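Local coordinates for protein O-phospho-L-seryl-tRNA:Cys-tRNA synthase (Methanocaldococcus jannaschii DSM 2661, PDB 5X6B) that probably converts O-phosphoserine carried on tRNA to cysteine on the same tRNA, using pyridoxal 5'-phosphate as cofactor, at residues V311-K316 with S393-E398. Residues are numbered along the deposited sequence; the frame is centred on the assembly and turned at random.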
# COMPACT_ATOMS: atom_id res chain seq x y z
N VAL B 311 14.11 -7.99 -5.20
CA VAL B 311 15.43 -8.58 -5.03
C VAL B 311 15.80 -9.50 -6.19
O VAL B 311 16.94 -9.50 -6.66
CB VAL B 311 15.52 -9.39 -3.71
CG1 VAL B 311 16.82 -10.17 -3.63
CG2 VAL B 311 15.40 -8.45 -2.52
N GLU B 312 14.83 -10.27 -6.68
CA GLU B 312 15.09 -11.21 -7.75
C GLU B 312 15.17 -10.54 -9.12
O GLU B 312 15.81 -11.06 -10.03
CB GLU B 312 14.02 -12.30 -7.76
CG GLU B 312 14.15 -13.30 -6.62
CD GLU B 312 15.41 -14.14 -6.71
OE1 GLU B 312 15.76 -14.58 -7.83
OE2 GLU B 312 16.05 -14.38 -5.67
N ARG B 313 14.53 -9.39 -9.26
CA ARG B 313 14.47 -8.75 -10.57
C ARG B 313 15.68 -7.85 -10.82
O ARG B 313 15.97 -7.52 -11.97
CB ARG B 313 13.17 -7.95 -10.74
CG ARG B 313 13.15 -6.58 -10.10
CD ARG B 313 11.78 -5.95 -10.27
NE ARG B 313 11.72 -4.57 -9.80
CZ ARG B 313 10.65 -3.79 -9.89
NH1 ARG B 313 9.53 -4.26 -10.42
NH2 ARG B 313 10.69 -2.54 -9.44
N VAL B 314 16.39 -7.46 -9.76
CA VAL B 314 17.62 -6.69 -9.96
C VAL B 314 18.74 -7.62 -10.40
O VAL B 314 19.70 -7.18 -11.04
CB VAL B 314 18.05 -5.90 -8.70
CG1 VAL B 314 16.99 -4.90 -8.29
CG2 VAL B 314 18.39 -6.83 -7.55
N LYS B 315 18.61 -8.90 -10.07
CA LYS B 315 19.55 -9.91 -10.54
C LYS B 315 19.36 -10.18 -12.04
O LYS B 315 20.19 -10.81 -12.68
CB LYS B 315 19.40 -11.22 -9.76
CG LYS B 315 19.77 -11.12 -8.29
CD LYS B 315 19.55 -12.44 -7.56
CE LYS B 315 19.92 -12.33 -6.08
NZ LYS B 315 19.60 -13.57 -5.32
N LYS B 316 18.25 -9.68 -12.58
CA LYS B 316 17.91 -9.90 -13.98
C LYS B 316 17.81 -8.59 -14.73
O LYS B 316 17.11 -8.49 -15.74
CB LYS B 316 16.60 -10.68 -14.10
CG LYS B 316 16.66 -12.06 -13.48
CD LYS B 316 15.32 -12.77 -13.62
CE LYS B 316 15.40 -14.19 -13.11
NZ LYS B 316 14.06 -14.84 -13.15
N SER B 393 9.40 3.49 -21.76
CA SER B 393 10.13 2.40 -21.16
C SER B 393 9.31 1.14 -21.36
O SER B 393 8.08 1.17 -21.30
CB SER B 393 10.40 2.67 -19.68
OG SER B 393 11.16 1.62 -19.09
N VAL B 394 9.98 0.03 -21.64
CA VAL B 394 9.29 -1.25 -21.78
C VAL B 394 9.71 -2.14 -20.63
O VAL B 394 9.53 -3.36 -20.67
CB VAL B 394 9.58 -1.94 -23.13
CG1 VAL B 394 9.15 -1.04 -24.29
CG2 VAL B 394 11.06 -2.32 -23.25
N TYR B 395 10.29 -1.52 -19.60
CA TYR B 395 10.68 -2.25 -18.41
C TYR B 395 9.52 -3.06 -17.85
O TYR B 395 8.39 -2.56 -17.75
CB TYR B 395 11.20 -1.30 -17.33
CG TYR B 395 11.66 -2.04 -16.09
CD1 TYR B 395 12.97 -2.48 -15.96
CD2 TYR B 395 10.77 -2.31 -15.05
CE1 TYR B 395 13.38 -3.16 -14.84
CE2 TYR B 395 11.18 -3.00 -13.93
CZ TYR B 395 12.49 -3.42 -13.83
OH TYR B 395 12.91 -4.10 -12.71
N GLY B 396 9.79 -4.31 -17.49
CA GLY B 396 8.79 -5.14 -16.86
C GLY B 396 7.80 -5.77 -17.83
O GLY B 396 7.02 -6.64 -17.44
N LEU B 397 7.81 -5.33 -19.08
CA LEU B 397 6.94 -5.92 -20.09
C LEU B 397 7.41 -7.32 -20.50
O LEU B 397 8.61 -7.61 -20.50
CB LEU B 397 6.86 -5.03 -21.33
CG LEU B 397 6.04 -3.75 -21.21
CD1 LEU B 397 6.07 -2.99 -22.53
CD2 LEU B 397 4.62 -4.08 -20.81
N GLU B 398 6.45 -8.18 -20.85
CA GLU B 398 6.77 -9.45 -21.48
C GLU B 398 7.36 -9.18 -22.86
O GLU B 398 7.04 -8.16 -23.48
CB GLU B 398 5.53 -10.34 -21.58
CG GLU B 398 4.82 -10.63 -20.26
CD GLU B 398 5.60 -11.57 -19.36
OE1 GLU B 398 6.17 -12.56 -19.88
OE2 GLU B 398 5.64 -11.34 -18.13
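Tyr395 reaches Arg313 with the phenol end of its ring, and its OH sits over one face of the guanidinium. The two side chains cross at about a right angle, with guanidinium and ring planes 87° apart: Arg313 NH1 lies near the ring plane at the edge, 4.1 Å from Tyr395 CE2. Arg313 NE is 3.2 Å from Tyr395 OH, but its N-H points poorly for a bond; that donor goes to the carbonyl of Gly235, while NH2 serves Gly64 O. The methylenes also take part, CD of Arg313 lying 3.3 Å from Tyr395 OH. The arginine chain runs extended from CG to NE, which carries its charged end from helix 307-314 to those carbonyls, a span suited to a long residue with several donors. Replacing Arg313 by an alanine is likely to leave the Gly235 and Gly64 carbonyls without these donors and to open a gap beside the phenol. Tyr395 belongs to the loop joining strand 389-392 to helix 399-415, where a type II beta turn runs from Val394 to Leu397. Gly396 suits the third position, its phi of 80° being easy for glycine. An ST turn overlaps the start of the beta turn: Ser393 OG accepts from Tyr395 N at 3.3 Å and pairs with Asp347. The long flat ring of Tyr395 takes the hydroxyl across to the arginine and gives Arg236 a cation-pi partner.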